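Local coordinates for protein transcriptional regulator, TetR family (Marinobacter aquaeolei, PDB 3NNR) that probably binds DNA as a dimeric transcriptional regulator, with a helix-turn-helix domain joined to an all-helical regulatory and dimerisation domain, at residues N25-T28 / N29-A32; V88-G91 / L92-R96; N154-L157 / V158-W162. One frame throughout, in Å; residues are numbered along the deposited sequence.

How the contacts relate
Each contact is local, formed within one continuous run of chain, so none encloses a long loop; the three follow in series without nesting or crossing. Contact 1 starts helix 28-35 in the predicted helix-turn-helix. Contact 2 ends helix 78-94, where the chain turns into helix 96-100, and contact 3 ends helix 145-160 before helix 162-169. Contacts 2 and 3 touch inside the larger helical domain: Leu92 CD1 lies 3.4 Å from Ile159 CG2, and Phe89 packs on Ile159 and Trp162. Contact 1 stands apart, its centre about 22 Å from that of contact 2 and about 31 Å from that of contact 3, which faces the second subunit.

Contact 1. Residues N25-T28 / N29-A32; sequences NITT and NHIA
A capping box formed by Thr27 and His30 starts helix 28-35, the first helix of the predicted helix-turn-helix. Thr27 is the N-cap. Thr27 OG1, set between the backbone N and the carbonyl carbon (chi1 65°), is turned onto the first helical turn and accepts a weak bond from His30 N at 3.3 Å. The reciprocal bond is firmer: Thr27 N donates to His30 ND1 at 3.1 Å, the donor tilted somewhat from the imidazole plane. With CG beside its own backbone N (chi1 -68°), the His30 ring swings back along the incoming chain, and its CE1 comes 3.7 Å from Asn25 O. Regular helical pairing begins at once, with Ile31 N bound to Thr27 O at 3.2 Å and Ala32 N to Thr28 O at 2.9 Å, the latter nearly straight. Beneath the cap Ile26 lies roughly perpendicular to Ile31, with Ile26 CG2 resting 3.7 Å from Ile31 CG1. Ile26 continues onto Leu17 and Phe18 of helix 6-21, while Thr28 and Ala32 meet Leu42 of helix 39-45. Apolar contact between the residue before the N-cap and the fourth residue of the helix, joined to the reciprocal polar bonds, is characteristic of a hydrophobic staple with a capping box.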
loop_
_atom_site.group_PDB
_atom_site.type_symbol
_atom_site.label_atom_id
_atom_site.label_comp_id
_atom_site.label_asym_id
_atom_site.label_seq_id
_atom_site.Cartn_x
_atom_site.Cartn_y
_atom_site.Cartn_z
ATOM N N ASN A 25 -4.971 -19.688 3.499
ATOM C CA ASN A 25 -5.863 -20.841 3.386
ATOM C C ASN A 25 -5.311 -22.050 2.655
ATOM O O ASN A 25 -6.043 -22.999 2.448
ATOM C CB ASN A 25 -7.152 -20.437 2.664
ATOM C CG ASN A 25 -7.847 -19.264 3.298
ATOM O OD1 ASN A 25 -8.091 -18.279 2.625
ATOM N ND2 ASN A 25 -8.158 -19.352 4.595
ATOM N N ILE A 26 -4.052 -22.031 2.252
ATOM C CA ILE A 26 -3.478 -23.167 1.532
ATOM C C ILE A 26 -2.385 -23.807 2.371
ATOM O O ILE A 26 -1.486 -23.123 2.842
ATOM C CB ILE A 26 -2.973 -22.750 0.136
ATOM C CG1 ILE A 26 -4.146 -22.207 -0.725
ATOM C CG2 ILE A 26 -2.258 -23.901 -0.550
ATOM C CD1 ILE A 26 -5.309 -23.170 -0.985
ATOM N N THR A 27 -2.502 -25.120 2.550
ATOM C CA THR A 27 -1.538 -25.969 3.279
ATOM C C THR A 27 -0.823 -26.896 2.293
ATOM O O THR A 27 -1.253 -27.085 1.142
ATOM C CB THR A 27 -2.265 -26.867 4.326
ATOM O OG1 THR A 27 -3.128 -27.808 3.663
ATOM C CG2 THR A 27 -3.112 -25.996 5.274
ATOM N N THR A 28 0.261 -27.491 2.758
ATOM C CA THR A 28 0.988 -28.448 1.947
ATOM C C THR A 28 0.095 -29.634 1.525
ATOM O O THR A 28 0.216 -30.099 0.389
ATOM C CB THR A 28 2.288 -28.898 2.623
ATOM O OG1 THR A 28 2.026 -29.209 3.981
ATOM C CG2 THR A 28 3.352 -27.796 2.565
ATOM N N ASN A 29 -0.829 -30.071 2.392
ATOM C CA ASN A 29 -1.762 -31.154 2.043
ATOM C C ASN A 29 -2.664 -30.790 0.879
ATOM O O ASN A 29 -2.917 -31.644 0.033
ATOM C CB ASN A 29 -2.570 -31.635 3.253
ATOM C CG ASN A 29 -1.714 -32.406 4.266
ATOM O OD1 ASN A 29 -0.769 -33.144 3.917
ATOM N ND2 ASN A 29 -2.048 -32.245 5.524
ATOM N N HIS A 30 -3.112 -29.531 0.819
ATOM C CA HIS A 30 -3.926 -29.048 -0.309
ATOM C C HIS A 30 -3.109 -29.115 -1.591
ATOM O O HIS A 30 -3.618 -29.571 -2.620
ATOM C CB HIS A 30 -4.401 -27.587 -0.162
ATOM C CG HIS A 30 -5.407 -27.347 0.921
ATOM N ND1 HIS A 30 -5.073 -26.813 2.145
ATOM C CD2 HIS A 30 -6.754 -27.494 0.937
ATOM C CE1 HIS A 30 -6.160 -26.678 2.883
ATOM N NE2 HIS A 30 -7.193 -27.088 2.175
ATOM N N ILE A 31 -1.844 -28.686 -1.510
ATOM C CA ILE A 31 -0.980 -28.634 -2.680
ATOM C C ILE A 31 -0.726 -30.083 -3.189
ATOM O O ILE A 31 -0.876 -30.364 -4.363
ATOM C CB ILE A 31 0.313 -27.847 -2.394
ATOM C CG1 ILE A 31 0.014 -26.395 -1.981
ATOM C CG2 ILE A 31 1.209 -27.833 -3.653
ATOM C CD1 ILE A 31 1.182 -25.757 -1.201
ATOM N N ALA A 32 -0.412 -31.005 -2.286
ATOM C CA ALA A 32 -0.249 -32.418 -2.648
ATOM C C ALA A 32 -1.528 -32.968 -3.297
ATOM O O ALA A 32 -1.451 -33.621 -4.335
ATOM C CB ALA A 32 0.137 -33.263 -1.426
#

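Contact 2. Residues V88-G91 / L92-R96; sequences VFDG and LWSYR. With SO4 (sulfate ion), chain D.
From Val88 to Ser94 the backbone keeps alpha-helical pairing, Leu92 N bonding Val88 O at 3.0 Å, and the last such bond, Tyr95 N to Gly91 O at 3.0 Å, is bent to 142° as Tyr95 leaves helical geometry. This is the C-terminal end of helix 78-94, in the helical core of the TetR-type regulatory domain. Tyr95 turns its ring edge to Gly91 O, which lies in the ring plane 3.5 Å from CD1, and the ring also meets Tyr60 of helix 49-67. Leu92 rests its CG 3.5 Å from Val88 O and packs on Tyr60. Past the helix end, Arg96 folds back over the indole of Trp93: its chain bends at chi3 (83°), placing NE over the centre of the ring face. Arg96 NE also donates to Trp93 O at 2.9 Å in the guanidinium plane, while Arg96 N approaches that oxygen from the opposite face of the carbonyl plane. With an alanine here, the indole would probably lose its guanidinium cover and Trp93 O would be left with the backbone donor alone of the two. The sulfate, probably from the crystallisation liquor, is held weakly, Arg96 NH1 lying 3.0 Å from its O3.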
loop_
_atom_site.group_PDB
_atom_site.type_symbol
_atom_site.label_atom_id
_atom_site.label_comp_id
_atom_site.label_asym_id
_atom_site.label_seq_id
_atom_site.Cartn_x
_atom_site.Cartn_y
_atom_site.Cartn_z
ATOM N N VAL A 88 6.635 -4.490 -14.367
ATOM C CA VAL A 88 6.524 -4.517 -12.913
ATOM C C VAL A 88 5.041 -4.724 -12.526
ATOM O O VAL A 88 4.769 -5.524 -11.656
ATOM C CB VAL A 88 7.128 -3.241 -12.249
ATOM C CG1 VAL A 88 6.843 -3.213 -10.790
ATOM C CG2 VAL A 88 8.634 -3.215 -12.462
ATOM N N PHE A 89 4.101 -4.023 -13.174
ATOM C CA PHE A 89 2.667 -4.242 -12.882
ATOM C C PHE A 89 2.243 -5.679 -13.199
ATOM O O PHE A 89 1.535 -6.276 -12.397
ATOM C CB PHE A 89 1.720 -3.217 -13.535
ATOM C CG PHE A 89 1.522 -1.964 -12.720
ATOM C CD1 PHE A 89 0.668 -1.970 -11.624
ATOM C CD2 PHE A 89 2.155 -0.782 -13.046
ATOM C CE1 PHE A 89 0.477 -0.805 -10.853
ATOM C CE2 PHE A 89 1.958 0.372 -12.298
ATOM C CZ PHE A 89 1.127 0.358 -11.203
ATOM N N ASP A 90 2.686 -6.224 -14.329
ATOM C CA ASP A 90 2.426 -7.639 -14.664
ATOM C C ASP A 90 2.996 -8.564 -13.590
ATOM O O ASP A 90 2.361 -9.546 -13.235
ATOM C CB ASP A 90 3.054 -8.038 -15.996
ATOM C CG ASP A 90 2.745 -9.495 -16.378
ATOM O OD1 ASP A 90 1.582 -9.733 -16.796
ATOM O OD2 ASP A 90 3.654 -10.379 -16.263
ATOM N N GLY A 91 4.184 -8.249 -13.079
ATOM C CA GLY A 91 4.796 -9.039 -12.006
ATOM C C GLY A 91 3.941 -9.051 -10.751
ATOM O O GLY A 91 3.648 -10.111 -10.198
ATOM N N LEU A 92 3.540 -7.859 -10.315
ATOM C CA LEU A 92 2.679 -7.697 -9.163
ATOM C C LEU A 92 1.343 -8.470 -9.292
ATOM O O LEU A 92 0.816 -8.950 -8.281
ATOM C CB LEU A 92 2.425 -6.214 -8.873
ATOM C CG LEU A 92 3.619 -5.375 -8.382
ATOM C CD1 LEU A 92 3.200 -3.906 -8.375
ATOM C CD2 LEU A 92 4.057 -5.774 -7.000
ATOM N N TRP A 93 0.810 -8.594 -10.511
ATOM C CA TRP A 93 -0.386 -9.416 -10.727
ATOM C C TRP A 93 -0.026 -10.890 -10.605
ATOM O O TRP A 93 -0.707 -11.643 -9.891
ATOM C CB TRP A 93 -1.079 -9.167 -12.093
ATOM C CG TRP A 93 -2.207 -10.145 -12.354
ATOM C CD1 TRP A 93 -2.164 -11.301 -13.118
ATOM C CD2 TRP A 93 -3.526 -10.083 -11.806
ATOM N NE1 TRP A 93 -3.391 -11.941 -13.081
ATOM C CE2 TRP A 93 -4.241 -11.213 -12.285
ATOM C CE3 TRP A 93 -4.167 -9.191 -10.951
ATOM C CZ2 TRP A 93 -5.587 -11.461 -11.934
ATOM C CZ3 TRP A 93 -5.519 -9.432 -10.595
ATOM C CH2 TRP A 93 -6.207 -10.565 -11.093
ATOM N N SER A 94 1.038 -11.301 -11.297
ATOM C CA SER A 94 1.392 -12.731 -11.369
ATOM C C SER A 94 1.786 -13.331 -10.010
ATOM O O SER A 94 1.636 -14.540 -9.808
ATOM C CB SER A 94 2.467 -12.981 -12.447
ATOM O OG SER A 94 1.978 -12.669 -13.749
ATOM N N TYR A 95 2.265 -12.486 -9.096
ATOM C CA TYR A 95 2.687 -12.898 -7.779
ATOM C C TYR A 95 1.840 -12.166 -6.727
ATOM O O TYR A 95 2.294 -11.921 -5.610
ATOM C CB TYR A 95 4.190 -12.609 -7.641
ATOM C CG TYR A 95 5.034 -13.515 -8.511
ATOM C CD1 TYR A 95 5.167 -13.273 -9.882
ATOM C CD2 TYR A 95 5.705 -14.629 -7.976
ATOM C CE1 TYR A 95 5.920 -14.108 -10.717
ATOM C CE2 TYR A 95 6.491 -15.493 -8.819
ATOM C CZ TYR A 95 6.592 -15.216 -10.196
ATOM O OH TYR A 95 7.337 -16.023 -11.079
ATOM N N ARG A 96 0.569 -11.901 -7.061
ATOM C CA ARG A 96 -0.328 -11.122 -6.191
ATOM C C ARG A 96 -0.451 -11.640 -4.759
ATOM O O ARG A 96 -0.700 -10.834 -3.852
ATOM C CB ARG A 96 -1.731 -10.877 -6.834
ATOM C CG ARG A 96 -2.709 -12.035 -6.730
ATOM C CD ARG A 96 -3.854 -12.005 -7.772
ATOM N NE ARG A 96 -3.332 -12.584 -8.999
ATOM C CZ ARG A 96 -3.796 -13.648 -9.651
ATOM N NH1 ARG A 96 -4.920 -14.269 -9.303
ATOM N NH2 ARG A 96 -3.149 -14.048 -10.739
HETATM S S SO4 D . -8.020 -13.040 -7.230
HETATM O O1 SO4 D . -8.924 -12.227 -8.051
HETATM O O2 SO4 D . -8.588 -13.554 -5.956
HETATM O O3 SO4 D . -7.641 -14.204 -8.056
HETATM O O4 SO4 D . -6.958 -12.084 -6.934
#

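Contact 3. Residues N154-L157 / V158-W162; sequences NVWL and VITNW
Trp156 extends its indole with CG opposite the backbone N (chi1 -171°), and Thr160 places OG1 between its N and carbonyl carbon (chi1 64°), which brings both branches of the threonine over one face of the indole a helical turn away. The methyl makes a CH-pi contact, Thr160 CG2 standing 4.0 Å from the centroid of the Trp156 five-membered ring and 17° off its normal. Thr160 OG1 lies over the six-membered part of the same face, 3.4 Å from Trp156 CZ3. Thr160 OG1 also donates to Trp156 O at 2.9 Å from above the carbonyl plane, and Thr160 N reaches that oxygen at 3.0 Å from the opposite face, so two bonds hold it. Helix 145-160 belongs to the dimer interface, consistent with the helical bundle through which TetR-family subunits pair. Trp156 meets Phe165 of the second subunit edge-to-face, Asn154 ND2 bonds Gln189 O of that subunit, and Thr160 OG1 has a weak bond from Asn161 ND2 of the same neighbour. Elsewhere on the helix Val155 and Ile159 run alongside each other in the same direction, with Val155 CG1 3.7 Å from Ile159 CD1; Ile159 reaches on to Leu85 of helix 78-94. The helix ends at Asn161, the N-cap residue of helix 162-169, whose side chain makes no capping bond; Asn161 N makes a weak 3.4 Å bond to Leu157 O, and its CB comes 3.3 Å from that oxygen.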
loop_
_atom_site.group_PDB
_atom_site.type_symbol
_atom_site.label_atom_id
_atom_site.label_comp_id
_atom_site.label_asym_id
_atom_site.label_seq_id
_atom_site.Cartn_x
_atom_site.Cartn_y
_atom_site.Cartn_z
ATOM N N ASN A 154 7.816 7.413 -3.319
ATOM C CA ASN A 154 6.390 7.605 -3.668
ATOM C C ASN A 154 5.957 6.713 -4.831
ATOM O O ASN A 154 4.877 6.152 -4.788
ATOM C CB ASN A 154 6.044 9.073 -3.936
ATOM C CG ASN A 154 5.972 9.914 -2.659
ATOM O OD1 ASN A 154 5.788 9.401 -1.564
ATOM N ND2 ASN A 154 6.088 11.213 -2.814
ATOM N N VAL A 155 6.814 6.565 -5.842
ATOM C CA VAL A 155 6.570 5.633 -6.952
ATOM C C VAL A 155 6.366 4.221 -6.400
ATOM O O VAL A 155 5.346 3.605 -6.681
ATOM C CB VAL A 155 7.708 5.623 -7.978
ATOM C CG1 VAL A 155 7.570 4.463 -8.904
ATOM C CG2 VAL A 155 7.694 6.892 -8.754
ATOM N N TRP A 156 7.279 3.779 -5.538
ATOM C CA TRP A 156 7.207 2.457 -4.944
ATOM C C TRP A 156 5.920 2.305 -4.170
ATOM O O TRP A 156 5.218 1.302 -4.334
ATOM C CB TRP A 156 8.431 2.199 -4.048
ATOM C CG TRP A 156 8.577 0.793 -3.556
ATOM C CD1 TRP A 156 9.358 -0.199 -4.107
ATOM C CD2 TRP A 156 7.942 0.209 -2.408
ATOM N NE1 TRP A 156 9.230 -1.356 -3.376
ATOM C CE2 TRP A 156 8.377 -1.131 -2.326
ATOM C CE3 TRP A 156 7.050 0.693 -1.434
ATOM C CZ2 TRP A 156 7.943 -2.000 -1.320
ATOM C CZ3 TRP A 156 6.608 -0.177 -0.421
ATOM C CH2 TRP A 156 7.054 -1.509 -0.379
ATOM N N LEU A 157 5.617 3.294 -3.330
ATOM C CA LEU A 157 4.430 3.280 -2.475
ATOM C C LEU A 157 3.137 3.171 -3.303
ATOM O O LEU A 157 2.230 2.429 -2.946
ATOM C CB LEU A 157 4.399 4.529 -1.561
ATOM C CG LEU A 157 5.431 4.618 -0.418
ATOM C CD1 LEU A 157 5.486 6.015 0.232
ATOM C CD2 LEU A 157 5.118 3.601 0.672
ATOM N N VAL A 158 3.078 3.895 -4.418
ATOM C CA VAL A 158 1.919 3.873 -5.313
ATOM C C VAL A 158 1.805 2.559 -6.061
ATOM O O VAL A 158 0.730 1.996 -6.120
ATOM C CB VAL A 158 1.934 5.052 -6.320
ATOM C CG1 VAL A 158 0.978 4.800 -7.503
ATOM C CG2 VAL A 158 1.601 6.364 -5.588
ATOM N N ILE A 159 2.899 2.080 -6.624
ATOM C CA ILE A 159 2.866 0.856 -7.431
ATOM C C ILE A 159 2.479 -0.364 -6.610
ATOM O O ILE A 159 1.558 -1.074 -6.954
ATOM C CB ILE A 159 4.193 0.590 -8.151
ATOM C CG1 ILE A 159 4.437 1.659 -9.215
ATOM C CG2 ILE A 159 4.128 -0.715 -8.882
ATOM C CD1 ILE A 159 5.738 1.493 -9.998
ATOM N N THR A 160 3.143 -0.552 -5.490
ATOM C CA THR A 160 2.920 -1.734 -4.653
ATOM C C THR A 160 1.620 -1.737 -3.883
ATOM O O THR A 160 1.281 -2.770 -3.351
ATOM C CB THR A 160 4.088 -1.967 -3.690
ATOM O OG1 THR A 160 4.195 -0.882 -2.767
ATOM C CG2 THR A 160 5.349 -2.101 -4.475
ATOM N N ASN A 161 0.906 -0.614 -3.814
ATOM C CA ASN A 161 -0.397 -0.549 -3.165
ATOM C C ASN A 161 -1.584 -0.439 -4.149
ATOM O O ASN A 161 -2.735 -0.228 -3.709
ATOM C CB ASN A 161 -0.442 0.687 -2.220
ATOM C CG ASN A 161 -1.456 0.539 -1.053
ATOM O OD1 ASN A 161 -1.634 -0.562 -0.506
ATOM N ND2 ASN A 161 -2.098 1.670 -0.648
ATOM N N TRP A 162 -1.343 -0.582 -5.457
ATOM C CA TRP A 162 -2.414 -0.406 -6.452
ATOM C C TRP A 162 -3.414 -1.566 -6.438
ATOM O O TRP A 162 -4.611 -1.309 -6.454
ATOM C CB TRP A 162 -1.824 -0.204 -7.852
ATOM C CG TRP A 162 -2.877 0.111 -8.872
ATOM C CD1 TRP A 162 -3.232 -0.648 -9.940
ATOM C CD2 TRP A 162 -3.741 1.247 -8.879
ATOM N NE1 TRP A 162 -4.252 -0.040 -10.636
ATOM C CE2 TRP A 162 -4.590 1.119 -9.999
ATOM C CE3 TRP A 162 -3.881 2.373 -8.042
ATOM C CZ2 TRP A 162 -5.569 2.076 -10.317
ATOM C CZ3 TRP A 162 -4.849 3.301 -8.339
ATOM C CH2 TRP A 162 -5.676 3.165 -9.485
#